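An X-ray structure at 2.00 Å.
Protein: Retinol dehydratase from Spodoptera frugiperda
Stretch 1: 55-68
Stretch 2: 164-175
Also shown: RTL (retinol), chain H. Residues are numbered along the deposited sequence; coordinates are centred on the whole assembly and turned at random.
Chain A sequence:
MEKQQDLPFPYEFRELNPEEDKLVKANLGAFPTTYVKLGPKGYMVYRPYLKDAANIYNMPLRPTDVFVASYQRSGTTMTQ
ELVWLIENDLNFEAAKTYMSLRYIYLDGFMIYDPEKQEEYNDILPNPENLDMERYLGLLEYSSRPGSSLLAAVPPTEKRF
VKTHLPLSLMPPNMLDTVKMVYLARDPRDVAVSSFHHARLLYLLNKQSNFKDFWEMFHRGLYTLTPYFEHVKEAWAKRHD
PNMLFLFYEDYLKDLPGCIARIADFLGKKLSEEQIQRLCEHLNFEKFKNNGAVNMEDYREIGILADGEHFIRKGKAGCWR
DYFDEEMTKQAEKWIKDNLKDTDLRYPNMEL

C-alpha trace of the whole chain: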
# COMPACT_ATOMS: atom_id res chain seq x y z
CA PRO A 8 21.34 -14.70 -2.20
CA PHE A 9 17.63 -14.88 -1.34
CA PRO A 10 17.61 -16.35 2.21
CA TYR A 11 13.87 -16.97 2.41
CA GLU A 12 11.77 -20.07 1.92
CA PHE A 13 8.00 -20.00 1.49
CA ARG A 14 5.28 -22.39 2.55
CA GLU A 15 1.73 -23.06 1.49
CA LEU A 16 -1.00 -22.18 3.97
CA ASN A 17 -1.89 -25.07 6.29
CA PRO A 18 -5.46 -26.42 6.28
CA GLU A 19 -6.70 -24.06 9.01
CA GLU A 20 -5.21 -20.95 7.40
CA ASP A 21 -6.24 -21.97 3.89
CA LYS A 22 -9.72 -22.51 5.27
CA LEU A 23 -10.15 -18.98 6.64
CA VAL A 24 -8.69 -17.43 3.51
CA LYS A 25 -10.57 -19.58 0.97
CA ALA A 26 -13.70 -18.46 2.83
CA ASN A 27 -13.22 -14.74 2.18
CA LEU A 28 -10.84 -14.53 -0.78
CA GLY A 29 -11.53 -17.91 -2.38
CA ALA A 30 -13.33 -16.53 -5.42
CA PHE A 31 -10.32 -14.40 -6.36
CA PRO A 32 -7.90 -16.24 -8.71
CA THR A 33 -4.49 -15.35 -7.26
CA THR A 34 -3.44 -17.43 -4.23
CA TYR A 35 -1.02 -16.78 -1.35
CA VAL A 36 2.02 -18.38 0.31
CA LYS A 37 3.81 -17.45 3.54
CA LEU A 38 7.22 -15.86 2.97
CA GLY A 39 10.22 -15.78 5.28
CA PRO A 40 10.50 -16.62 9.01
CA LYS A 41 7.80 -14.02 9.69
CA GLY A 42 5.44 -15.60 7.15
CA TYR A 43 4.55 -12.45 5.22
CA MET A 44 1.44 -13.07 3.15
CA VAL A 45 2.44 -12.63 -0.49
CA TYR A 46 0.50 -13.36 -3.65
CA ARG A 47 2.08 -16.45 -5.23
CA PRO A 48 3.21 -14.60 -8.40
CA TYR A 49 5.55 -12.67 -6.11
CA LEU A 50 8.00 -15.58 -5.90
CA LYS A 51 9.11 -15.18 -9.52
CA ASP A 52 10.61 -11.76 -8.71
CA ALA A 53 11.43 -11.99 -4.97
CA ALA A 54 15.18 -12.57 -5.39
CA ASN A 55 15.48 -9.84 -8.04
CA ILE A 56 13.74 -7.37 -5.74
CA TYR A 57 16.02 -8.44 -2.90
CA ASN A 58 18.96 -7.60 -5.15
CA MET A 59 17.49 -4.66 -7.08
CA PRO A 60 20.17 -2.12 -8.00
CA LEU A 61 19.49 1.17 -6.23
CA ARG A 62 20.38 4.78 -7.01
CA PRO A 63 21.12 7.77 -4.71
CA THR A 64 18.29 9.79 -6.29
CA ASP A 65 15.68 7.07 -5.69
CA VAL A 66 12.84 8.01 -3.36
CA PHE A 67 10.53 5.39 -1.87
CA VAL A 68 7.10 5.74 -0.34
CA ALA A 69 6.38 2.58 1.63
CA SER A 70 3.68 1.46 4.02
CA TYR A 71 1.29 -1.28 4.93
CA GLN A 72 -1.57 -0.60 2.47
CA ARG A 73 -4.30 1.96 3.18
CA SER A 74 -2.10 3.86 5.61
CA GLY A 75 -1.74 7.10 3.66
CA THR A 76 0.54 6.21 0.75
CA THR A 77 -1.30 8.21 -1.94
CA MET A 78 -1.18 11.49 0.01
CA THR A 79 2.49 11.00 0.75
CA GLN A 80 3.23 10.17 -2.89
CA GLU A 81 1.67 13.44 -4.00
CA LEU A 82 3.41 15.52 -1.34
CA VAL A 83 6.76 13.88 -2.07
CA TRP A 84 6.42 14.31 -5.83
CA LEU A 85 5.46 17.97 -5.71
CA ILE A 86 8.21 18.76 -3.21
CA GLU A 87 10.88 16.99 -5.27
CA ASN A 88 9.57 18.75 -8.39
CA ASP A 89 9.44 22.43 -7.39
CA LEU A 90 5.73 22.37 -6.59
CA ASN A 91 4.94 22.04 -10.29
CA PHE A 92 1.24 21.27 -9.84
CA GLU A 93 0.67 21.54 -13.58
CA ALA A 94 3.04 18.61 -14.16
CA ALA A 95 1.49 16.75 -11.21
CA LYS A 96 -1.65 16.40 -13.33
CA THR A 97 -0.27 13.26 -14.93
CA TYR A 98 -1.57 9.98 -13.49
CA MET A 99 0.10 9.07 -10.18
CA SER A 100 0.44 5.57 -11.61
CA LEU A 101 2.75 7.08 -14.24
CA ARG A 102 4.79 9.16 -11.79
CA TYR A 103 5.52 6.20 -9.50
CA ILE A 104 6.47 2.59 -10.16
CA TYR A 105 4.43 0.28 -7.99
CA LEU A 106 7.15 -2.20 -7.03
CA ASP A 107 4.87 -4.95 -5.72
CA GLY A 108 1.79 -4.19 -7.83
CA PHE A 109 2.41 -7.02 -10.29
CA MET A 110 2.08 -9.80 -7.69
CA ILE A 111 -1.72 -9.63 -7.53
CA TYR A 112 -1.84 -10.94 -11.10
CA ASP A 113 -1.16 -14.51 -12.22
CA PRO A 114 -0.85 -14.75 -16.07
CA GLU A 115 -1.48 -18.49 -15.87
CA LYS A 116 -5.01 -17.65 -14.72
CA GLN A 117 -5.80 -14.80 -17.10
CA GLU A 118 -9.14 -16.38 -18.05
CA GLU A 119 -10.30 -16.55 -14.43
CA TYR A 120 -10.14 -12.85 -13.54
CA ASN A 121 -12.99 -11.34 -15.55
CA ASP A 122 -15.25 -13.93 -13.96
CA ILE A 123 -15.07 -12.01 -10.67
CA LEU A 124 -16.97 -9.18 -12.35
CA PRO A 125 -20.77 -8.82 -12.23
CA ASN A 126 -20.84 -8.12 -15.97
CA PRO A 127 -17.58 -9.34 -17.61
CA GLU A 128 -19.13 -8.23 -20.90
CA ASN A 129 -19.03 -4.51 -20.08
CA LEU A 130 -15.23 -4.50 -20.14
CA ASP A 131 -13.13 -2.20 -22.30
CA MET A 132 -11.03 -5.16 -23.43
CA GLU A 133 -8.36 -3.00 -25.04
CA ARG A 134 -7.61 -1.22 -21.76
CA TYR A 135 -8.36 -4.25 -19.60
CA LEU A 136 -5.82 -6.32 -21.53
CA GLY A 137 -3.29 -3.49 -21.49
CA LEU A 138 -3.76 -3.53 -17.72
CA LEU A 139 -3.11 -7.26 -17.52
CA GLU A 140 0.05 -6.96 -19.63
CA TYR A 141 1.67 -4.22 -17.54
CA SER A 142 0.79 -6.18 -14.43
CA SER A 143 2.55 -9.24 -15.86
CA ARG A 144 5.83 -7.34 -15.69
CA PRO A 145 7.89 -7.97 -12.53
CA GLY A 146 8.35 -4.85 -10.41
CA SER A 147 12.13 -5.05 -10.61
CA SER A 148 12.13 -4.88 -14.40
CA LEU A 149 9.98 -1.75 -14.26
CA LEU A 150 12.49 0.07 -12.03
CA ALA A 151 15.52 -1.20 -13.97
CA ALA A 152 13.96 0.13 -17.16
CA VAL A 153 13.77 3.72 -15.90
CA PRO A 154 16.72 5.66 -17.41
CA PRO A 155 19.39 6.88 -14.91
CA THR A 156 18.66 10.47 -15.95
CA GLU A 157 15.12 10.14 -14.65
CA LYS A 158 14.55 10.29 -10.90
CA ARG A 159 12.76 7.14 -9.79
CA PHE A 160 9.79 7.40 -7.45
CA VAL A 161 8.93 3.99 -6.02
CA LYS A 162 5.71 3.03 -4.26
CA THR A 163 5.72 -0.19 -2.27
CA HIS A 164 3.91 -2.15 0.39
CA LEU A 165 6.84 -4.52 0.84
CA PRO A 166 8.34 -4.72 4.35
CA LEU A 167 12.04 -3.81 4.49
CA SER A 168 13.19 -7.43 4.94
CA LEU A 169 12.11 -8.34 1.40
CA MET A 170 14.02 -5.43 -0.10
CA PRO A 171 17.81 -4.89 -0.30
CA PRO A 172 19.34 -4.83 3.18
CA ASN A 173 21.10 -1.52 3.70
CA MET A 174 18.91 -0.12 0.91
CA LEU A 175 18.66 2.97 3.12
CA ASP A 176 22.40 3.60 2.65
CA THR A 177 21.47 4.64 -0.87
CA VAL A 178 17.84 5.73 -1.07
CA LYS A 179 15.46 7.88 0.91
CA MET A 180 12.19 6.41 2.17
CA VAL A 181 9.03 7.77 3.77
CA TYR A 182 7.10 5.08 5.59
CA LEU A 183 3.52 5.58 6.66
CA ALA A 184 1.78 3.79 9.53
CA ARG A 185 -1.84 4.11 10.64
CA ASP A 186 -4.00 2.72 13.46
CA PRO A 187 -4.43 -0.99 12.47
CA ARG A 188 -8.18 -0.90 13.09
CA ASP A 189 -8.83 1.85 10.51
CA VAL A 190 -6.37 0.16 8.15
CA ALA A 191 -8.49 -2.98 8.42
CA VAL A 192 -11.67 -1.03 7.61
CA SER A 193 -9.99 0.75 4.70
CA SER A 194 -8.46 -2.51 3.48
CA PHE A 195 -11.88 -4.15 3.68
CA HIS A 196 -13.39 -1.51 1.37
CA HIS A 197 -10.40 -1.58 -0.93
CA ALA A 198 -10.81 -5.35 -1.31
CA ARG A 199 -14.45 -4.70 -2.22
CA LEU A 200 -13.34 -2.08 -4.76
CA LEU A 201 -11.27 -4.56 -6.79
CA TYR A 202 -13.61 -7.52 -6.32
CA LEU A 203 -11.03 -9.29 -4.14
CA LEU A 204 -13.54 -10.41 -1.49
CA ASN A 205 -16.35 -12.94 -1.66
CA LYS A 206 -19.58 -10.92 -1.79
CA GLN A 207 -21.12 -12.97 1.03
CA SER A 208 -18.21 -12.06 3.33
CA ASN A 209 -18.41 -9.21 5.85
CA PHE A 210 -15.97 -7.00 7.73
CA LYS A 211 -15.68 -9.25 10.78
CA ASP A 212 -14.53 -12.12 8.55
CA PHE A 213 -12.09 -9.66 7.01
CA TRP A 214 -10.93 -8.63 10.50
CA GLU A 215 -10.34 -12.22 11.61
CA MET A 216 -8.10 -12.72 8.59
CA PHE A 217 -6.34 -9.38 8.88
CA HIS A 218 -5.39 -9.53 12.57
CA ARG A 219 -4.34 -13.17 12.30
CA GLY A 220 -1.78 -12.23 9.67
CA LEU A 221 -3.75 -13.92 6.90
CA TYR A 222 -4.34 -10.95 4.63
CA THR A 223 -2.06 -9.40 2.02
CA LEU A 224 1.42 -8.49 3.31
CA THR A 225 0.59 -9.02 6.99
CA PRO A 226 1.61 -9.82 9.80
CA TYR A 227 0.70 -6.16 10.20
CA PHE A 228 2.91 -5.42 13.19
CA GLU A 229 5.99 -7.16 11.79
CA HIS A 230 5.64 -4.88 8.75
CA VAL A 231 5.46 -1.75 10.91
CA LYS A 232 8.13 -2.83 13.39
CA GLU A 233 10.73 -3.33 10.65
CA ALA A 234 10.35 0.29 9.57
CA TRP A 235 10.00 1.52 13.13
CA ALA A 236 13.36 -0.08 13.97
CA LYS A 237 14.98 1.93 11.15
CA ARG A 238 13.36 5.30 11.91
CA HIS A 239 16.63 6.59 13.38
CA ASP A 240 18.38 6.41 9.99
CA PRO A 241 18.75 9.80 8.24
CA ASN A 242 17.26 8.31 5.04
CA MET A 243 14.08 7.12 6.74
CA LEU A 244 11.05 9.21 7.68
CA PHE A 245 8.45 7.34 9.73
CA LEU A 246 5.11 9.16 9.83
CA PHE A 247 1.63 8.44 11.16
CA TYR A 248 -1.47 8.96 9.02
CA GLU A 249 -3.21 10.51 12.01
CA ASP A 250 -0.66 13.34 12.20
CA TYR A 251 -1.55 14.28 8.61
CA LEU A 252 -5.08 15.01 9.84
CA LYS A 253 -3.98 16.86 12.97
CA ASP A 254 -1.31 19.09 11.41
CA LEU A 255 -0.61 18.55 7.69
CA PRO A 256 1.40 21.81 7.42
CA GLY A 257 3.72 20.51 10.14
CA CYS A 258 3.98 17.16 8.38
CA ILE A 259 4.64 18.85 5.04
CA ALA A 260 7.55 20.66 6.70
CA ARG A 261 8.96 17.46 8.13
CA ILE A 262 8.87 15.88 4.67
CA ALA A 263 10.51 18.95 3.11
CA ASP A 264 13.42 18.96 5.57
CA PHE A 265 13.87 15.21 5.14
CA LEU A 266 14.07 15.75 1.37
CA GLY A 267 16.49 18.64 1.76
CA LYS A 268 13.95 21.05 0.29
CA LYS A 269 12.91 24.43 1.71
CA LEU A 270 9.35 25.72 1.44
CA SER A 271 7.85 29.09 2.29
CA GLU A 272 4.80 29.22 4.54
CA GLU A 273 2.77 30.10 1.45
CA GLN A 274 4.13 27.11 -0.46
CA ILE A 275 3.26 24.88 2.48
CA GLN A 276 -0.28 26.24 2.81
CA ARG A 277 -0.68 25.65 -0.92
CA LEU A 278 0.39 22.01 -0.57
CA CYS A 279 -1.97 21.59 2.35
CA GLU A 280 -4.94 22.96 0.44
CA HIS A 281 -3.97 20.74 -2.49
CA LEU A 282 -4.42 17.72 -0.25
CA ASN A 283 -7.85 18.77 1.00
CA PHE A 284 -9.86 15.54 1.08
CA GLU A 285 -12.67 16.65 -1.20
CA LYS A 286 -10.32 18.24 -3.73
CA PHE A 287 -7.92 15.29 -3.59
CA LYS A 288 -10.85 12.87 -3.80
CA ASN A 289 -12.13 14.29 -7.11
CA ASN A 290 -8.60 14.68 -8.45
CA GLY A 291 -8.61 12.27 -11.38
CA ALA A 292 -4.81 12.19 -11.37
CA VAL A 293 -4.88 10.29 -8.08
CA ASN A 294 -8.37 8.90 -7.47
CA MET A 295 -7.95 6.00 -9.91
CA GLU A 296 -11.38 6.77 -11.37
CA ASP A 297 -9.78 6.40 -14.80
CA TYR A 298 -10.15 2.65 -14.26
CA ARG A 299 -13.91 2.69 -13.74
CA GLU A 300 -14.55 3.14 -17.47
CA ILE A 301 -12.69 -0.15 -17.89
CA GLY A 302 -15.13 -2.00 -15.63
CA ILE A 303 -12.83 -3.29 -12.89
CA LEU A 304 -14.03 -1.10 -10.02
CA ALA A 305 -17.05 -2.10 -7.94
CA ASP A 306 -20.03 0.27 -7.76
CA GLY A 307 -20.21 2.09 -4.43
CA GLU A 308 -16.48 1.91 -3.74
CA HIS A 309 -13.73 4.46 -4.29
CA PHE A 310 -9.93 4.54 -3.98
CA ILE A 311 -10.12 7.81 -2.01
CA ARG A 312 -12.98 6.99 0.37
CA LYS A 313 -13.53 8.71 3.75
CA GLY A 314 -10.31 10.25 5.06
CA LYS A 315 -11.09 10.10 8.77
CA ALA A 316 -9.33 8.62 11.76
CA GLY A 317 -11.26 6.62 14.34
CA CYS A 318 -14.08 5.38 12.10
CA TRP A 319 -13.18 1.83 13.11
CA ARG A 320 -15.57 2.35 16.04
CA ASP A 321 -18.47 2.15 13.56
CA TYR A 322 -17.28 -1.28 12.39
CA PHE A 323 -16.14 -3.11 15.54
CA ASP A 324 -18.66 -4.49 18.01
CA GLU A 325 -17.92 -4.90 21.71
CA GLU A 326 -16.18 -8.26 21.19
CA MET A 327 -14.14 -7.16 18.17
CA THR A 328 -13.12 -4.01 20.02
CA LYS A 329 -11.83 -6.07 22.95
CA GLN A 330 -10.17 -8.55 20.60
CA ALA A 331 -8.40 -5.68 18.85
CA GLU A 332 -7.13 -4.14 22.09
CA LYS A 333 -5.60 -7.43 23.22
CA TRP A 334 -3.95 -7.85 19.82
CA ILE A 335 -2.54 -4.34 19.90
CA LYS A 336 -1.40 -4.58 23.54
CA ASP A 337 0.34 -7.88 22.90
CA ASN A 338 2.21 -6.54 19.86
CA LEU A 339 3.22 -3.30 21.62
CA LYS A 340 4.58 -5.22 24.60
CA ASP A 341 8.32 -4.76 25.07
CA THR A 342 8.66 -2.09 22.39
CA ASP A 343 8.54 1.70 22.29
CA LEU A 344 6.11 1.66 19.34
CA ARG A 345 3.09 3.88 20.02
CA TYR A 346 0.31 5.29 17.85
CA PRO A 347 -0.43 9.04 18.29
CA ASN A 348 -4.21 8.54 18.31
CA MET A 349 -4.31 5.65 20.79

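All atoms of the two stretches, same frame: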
# COMPACT_ATOMS: atom_id res chain seq x y z
N ASN A 55 15.10 -11.03 -7.27
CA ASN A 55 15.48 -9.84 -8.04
C ASN A 55 15.22 -8.57 -7.24
O ASN A 55 16.03 -7.65 -7.24
CB ASN A 55 14.68 -9.78 -9.34
CG ASN A 55 15.21 -10.72 -10.39
OD1 ASN A 55 14.64 -10.83 -11.47
ND2 ASN A 55 16.31 -11.40 -10.09
N ILE A 56 14.09 -8.54 -6.54
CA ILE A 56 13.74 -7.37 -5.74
C ILE A 56 14.67 -7.27 -4.53
O ILE A 56 14.96 -6.18 -4.05
CB ILE A 56 12.27 -7.42 -5.30
CG1 ILE A 56 11.37 -7.15 -6.50
CG2 ILE A 56 12.00 -6.40 -4.20
CD1 ILE A 56 9.90 -7.50 -6.29
N TYR A 57 15.13 -8.41 -4.04
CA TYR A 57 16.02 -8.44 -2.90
C TYR A 57 17.38 -7.90 -3.33
O TYR A 57 18.14 -7.35 -2.53
CB TYR A 57 16.17 -9.89 -2.41
CG TYR A 57 16.79 -10.03 -1.04
CD1 TYR A 57 16.13 -9.54 0.10
CD2 TYR A 57 18.03 -10.64 -0.87
CE1 TYR A 57 16.70 -9.67 1.36
CE2 TYR A 57 18.61 -10.76 0.39
CZ TYR A 57 17.94 -10.28 1.50
OH TYR A 57 18.51 -10.40 2.75
N ASN A 58 17.68 -8.05 -4.61
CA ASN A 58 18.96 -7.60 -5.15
C ASN A 58 18.84 -6.41 -6.11
O ASN A 58 19.80 -6.08 -6.79
CB ASN A 58 19.64 -8.76 -5.88
CG ASN A 58 20.10 -9.84 -4.93
OD1 ASN A 58 21.13 -9.70 -4.26
ND2 ASN A 58 19.33 -10.93 -4.84
N MET A 59 17.67 -5.78 -6.16
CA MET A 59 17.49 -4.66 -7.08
C MET A 59 18.53 -3.54 -6.95
O MET A 59 18.80 -3.02 -5.87
CB MET A 59 16.08 -4.07 -6.96
CG MET A 59 15.68 -3.57 -5.57
SD MET A 59 13.99 -2.84 -5.54
CE MET A 59 13.99 -2.03 -3.94
N PRO A 60 19.17 -3.19 -8.07
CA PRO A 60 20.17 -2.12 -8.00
C PRO A 60 19.47 -0.82 -7.62
O PRO A 60 18.41 -0.48 -8.17
CB PRO A 60 20.73 -2.08 -9.42
CG PRO A 60 20.60 -3.51 -9.85
CD PRO A 60 19.22 -3.87 -9.37
N LEU A 61 20.07 -0.09 -6.68
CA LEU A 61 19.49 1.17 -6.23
C LEU A 61 20.36 2.37 -6.58
O LEU A 61 21.57 2.24 -6.78
CB LEU A 61 19.24 1.12 -4.72
CG LEU A 61 18.26 0.00 -4.31
CD1 LEU A 61 18.09 0.03 -2.80
CD2 LEU A 61 16.91 0.20 -5.00
N ARG A 62 19.73 3.54 -6.65
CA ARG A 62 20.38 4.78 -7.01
C ARG A 62 20.18 5.83 -5.93
O ARG A 62 19.13 5.87 -5.29
CB ARG A 62 19.81 5.28 -8.33
CG ARG A 62 19.73 4.18 -9.38
CD ARG A 62 19.05 4.67 -10.65
NE ARG A 62 19.00 3.63 -11.67
CZ ARG A 62 18.28 3.71 -12.78
NH1 ARG A 62 17.54 4.77 -13.03
NH2 ARG A 62 18.28 2.71 -13.65
N PRO A 63 21.18 6.71 -5.72
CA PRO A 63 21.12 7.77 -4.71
C PRO A 63 19.97 8.76 -4.87
O PRO A 63 19.58 9.41 -3.91
CB PRO A 63 22.49 8.45 -4.83
CG PRO A 63 22.86 8.22 -6.27
CD PRO A 63 22.45 6.78 -6.47
N THR A 64 19.41 8.87 -6.08
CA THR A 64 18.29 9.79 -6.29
C THR A 64 16.93 9.10 -6.16
O THR A 64 15.90 9.73 -6.33
CB THR A 64 18.34 10.49 -7.67
OG1 THR A 64 18.37 9.49 -8.70
CG2 THR A 64 19.56 11.38 -7.78
N ASP A 65 16.94 7.81 -5.86
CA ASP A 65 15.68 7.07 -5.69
C ASP A 65 14.95 7.55 -4.44
O ASP A 65 15.58 7.85 -3.43
CB ASP A 65 15.94 5.57 -5.52
CG ASP A 65 16.41 4.89 -6.79
OD1 ASP A 65 16.42 5.55 -7.84
OD2 ASP A 65 16.77 3.70 -6.72
N VAL A 66 13.63 7.63 -4.52
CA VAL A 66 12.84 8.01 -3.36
C VAL A 66 11.70 7.02 -3.25
O VAL A 66 10.95 6.82 -4.20
CB VAL A 66 12.26 9.43 -3.48
CG1 VAL A 66 11.43 9.75 -2.24
CG2 VAL A 66 13.39 10.44 -3.62
N PHE A 67 11.57 6.39 -2.09
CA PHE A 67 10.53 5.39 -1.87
C PHE A 67 9.44 5.85 -0.92
O PHE A 67 9.71 6.53 0.07
CB PHE A 67 11.10 4.11 -1.26
CG PHE A 67 11.83 3.23 -2.22
CD1 PHE A 67 12.99 3.66 -2.85
CD2 PHE A 67 11.40 1.92 -2.44
CE1 PHE A 67 13.70 2.81 -3.68
CE2 PHE A 67 12.11 1.06 -3.26
CZ PHE A 67 13.27 1.51 -3.89
N VAL A 68 8.21 5.47 -1.22
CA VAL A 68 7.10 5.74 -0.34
C VAL A 68 6.61 4.33 -0.05
O VAL A 68 6.15 3.61 -0.95
CB VAL A 68 6.00 6.57 -1.03
CG1 VAL A 68 4.84 6.77 -0.08
CG2 VAL A 68 6.57 7.92 -1.45
N HIS A 164 4.53 -1.70 -0.84
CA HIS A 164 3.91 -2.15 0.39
C HIS A 164 4.76 -3.31 0.90
O HIS A 164 4.35 -4.08 1.75
CB HIS A 164 2.46 -2.59 0.15
CG HIS A 164 1.57 -1.49 -0.36
ND1 HIS A 164 1.49 -0.26 0.26
CD2 HIS A 164 0.75 -1.43 -1.43
CE1 HIS A 164 0.65 0.51 -0.41
NE2 HIS A 164 0.18 -0.18 -1.44
N LEU A 165 5.98 -3.44 0.38
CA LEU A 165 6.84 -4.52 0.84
C LEU A 165 7.59 -4.11 2.10
O LEU A 165 8.09 -2.99 2.21
CB LEU A 165 7.85 -4.92 -0.24
CG LEU A 165 7.26 -5.67 -1.45
CD1 LEU A 165 8.36 -6.00 -2.44
CD2 LEU A 165 6.57 -6.93 -0.98
N PRO A 166 7.63 -5.01 3.10
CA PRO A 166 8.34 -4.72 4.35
C PRO A 166 9.83 -4.67 3.99
O PRO A 166 10.25 -5.28 3.00
CB PRO A 166 7.97 -5.91 5.24
CG PRO A 166 7.77 -7.01 4.27
CD PRO A 166 6.99 -6.33 3.16
N LEU A 167 10.61 -3.94 4.77
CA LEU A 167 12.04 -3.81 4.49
C LEU A 167 12.82 -5.11 4.31
O LEU A 167 13.74 -5.15 3.50
CB LEU A 167 12.71 -2.96 5.58
CG LEU A 167 12.20 -1.52 5.75
CD1 LEU A 167 13.03 -0.79 6.80
CD2 LEU A 167 12.27 -0.77 4.41
N SER A 168 12.46 -6.16 5.03
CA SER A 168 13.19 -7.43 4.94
C SER A 168 13.13 -8.13 3.59
O SER A 168 13.93 -9.05 3.33
CB SER A 168 12.71 -8.39 6.04
OG SER A 168 11.35 -8.70 5.88
N LEU A 169 12.20 -7.73 2.72
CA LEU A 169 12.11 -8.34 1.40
C LEU A 169 12.83 -7.48 0.37
O LEU A 169 12.96 -7.85 -0.79
CB LEU A 169 10.64 -8.53 0.99
CG LEU A 169 9.87 -9.48 1.92
CD1 LEU A 169 8.47 -9.72 1.39
CD2 LEU A 169 10.64 -10.79 2.03
N MET A 170 13.30 -6.32 0.81
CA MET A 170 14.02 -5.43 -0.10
C MET A 170 15.49 -5.45 0.30
O MET A 170 15.84 -5.93 1.38
CB MET A 170 13.42 -4.03 -0.05
CG MET A 170 11.99 -3.98 -0.60
SD MET A 170 11.27 -2.34 -0.78
CE MET A 170 11.23 -1.79 0.93
N PRO A 171 16.37 -4.93 -0.56
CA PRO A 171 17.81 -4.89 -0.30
C PRO A 171 18.21 -4.42 1.09
O PRO A 171 17.85 -3.32 1.51
CB PRO A 171 18.34 -3.97 -1.39
CG PRO A 171 17.45 -4.29 -2.53
CD PRO A 171 16.08 -4.33 -1.88
N PRO A 172 18.93 -5.27 1.84
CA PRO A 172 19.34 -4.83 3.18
C PRO A 172 20.28 -3.66 2.95
O PRO A 172 21.01 -3.63 1.95
CB PRO A 172 20.04 -6.06 3.75
CG PRO A 172 20.55 -6.77 2.53
CD PRO A 172 19.41 -6.63 1.57
N ASN A 173 20.26 -2.70 3.85
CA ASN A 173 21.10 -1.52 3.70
C ASN A 173 20.64 -0.67 2.52
O ASN A 173 21.37 0.21 2.05
CB ASN A 173 22.56 -1.94 3.48
CG ASN A 173 23.06 -2.88 4.56
OD1 ASN A 173 23.03 -2.54 5.75
ND2 ASN A 173 23.52 -4.05 4.16
N MET A 174 19.43 -0.92 2.02
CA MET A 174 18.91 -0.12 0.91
C MET A 174 18.90 1.35 1.31
O MET A 174 19.08 2.24 0.48
CB MET A 174 17.49 -0.58 0.52
CG MET A 174 16.40 -0.31 1.56
SD MET A 174 14.74 -0.81 0.98
CE MET A 174 14.46 0.44 -0.28
N LEU A 175 18.70 1.61 2.61
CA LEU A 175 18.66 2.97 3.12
C LEU A 175 20.02 3.68 3.07
O LEU A 175 20.09 4.89 3.30
CB LEU A 175 18.11 2.97 4.55
CG LEU A 175 16.67 2.46 4.72
CD1 LEU A 175 16.28 2.52 6.19
CD2 LEU A 175 15.72 3.32 3.88
C1 RTL H . -7.67 -6.93 -10.73
C2 RTL H . -7.81 -8.44 -11.11
C3 RTL H . -6.73 -8.91 -12.08
C4 RTL H . -5.58 -8.21 -12.81
C5 RTL H . -5.62 -6.75 -12.32
C6 RTL H . -6.50 -6.14 -11.42
C7 RTL H . -6.39 -4.71 -11.03
C8 RTL H . -5.54 -4.23 -10.08
C9 RTL H . -5.44 -2.82 -9.69
C10 RTL H . -4.52 -2.49 -8.70
C11 RTL H . -4.19 -1.18 -8.11
C12 RTL H . -4.16 -1.25 -6.73
C13 RTL H . -3.89 -0.29 -5.63
C14 RTL H . -3.88 -0.40 -4.27
C15 RTL H . -2.60 -0.67 -3.59
O1 RTL H . -1.92 0.47 -3.29
C16 RTL H . -7.53 -7.06 -9.20
C17 RTL H . -9.08 -6.38 -11.03
C18 RTL H . -4.50 -5.96 -13.02
C19 RTL H . -6.33 -1.76 -10.38
C20 RTL H . -3.59 1.06 -6.29

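The two stretches pack through shape and apolar contact; no hydrogen bond crosses between them, and together they bury 527 Å². The backbones come nearest where the end of the helix at Tyr57 meets Met170, their CA atoms 4.6 Å apart.

Pro171 is the main bump of the second stretch. Its ring lodges against the end of the helix, with CD 3.1 Å from Ile56 O and CG 3.1 Å from Tyr57 O, while Pro171 CA lies 3.3 Å from Tyr57 O in a CA-H...O contact. A proline suits this place: it has no amide hydrogen to offer, but its compact ring brings several carbons up to the carbonyl oxygens at once. Ile56 O also accepts a weak hydrogen bond from Met59 N (3.5 Å). The hollow is completed by side chains farther along the first stretch, Met59 CG lying 3.6 Å from Pro171 CG and Leu61 CD1 4.2 Å from Pro171 CB.

Tyr57 closes another part of the contact. Its CA-to-CB bond points away overall, but with chi1 in the t well the ring reaches back to the second stretch. Pro172 CD sits over one face, 4.3 Å from the Tyr57 ring centroid in a CH-pi contact, while the ring edge meets backbone oxygens: Tyr57 CE1 is 3.5 Å from Ser168 O, and Tyr57 CD1 is 3.7 Å from Leu169 O. The flat ring thus fits a corner, Pro172 covering one face and the carbonyl oxygens of Ser168 and Leu169 lining its edge.

On the buried side, Ile56 directs CG2 into a shallow pocket, 4.1 Å from Leu165 CD1, 4.3 Å from Met170 CG and 3.8 Å from Leu169 O. Beyond it the long, unbranched methionines fill the space between helix end and strand. Met59 extends with chi2 and chi3 both t, placing CE 4.2 Å from Met170 SD and 4.4 Å from Met174 CE. Phe67, on the strand, forms a flat wall for this cluster: Met174 CE lies over one face in a CH-pi contact, 3.9 Å from the Phe67 ring centroid, nearly along the normal, and Met170 SD approaches obliquely, 4.3 Å from Phe67 CE2.

Met174 also presses its CB to 3.4 Å from Leu61 CD1. The type II turn from Pro171 to Met174, closed by Met174 N to Pro171 O at 2.9 Å, brings both residues to Leu61, whose CA-to-CB bond points toward the second stretch.

At the start of the second stretch, His164 turns to the ligand instead, its NE2 hydrogen-bonded to retinol O1 at 2.9 Å.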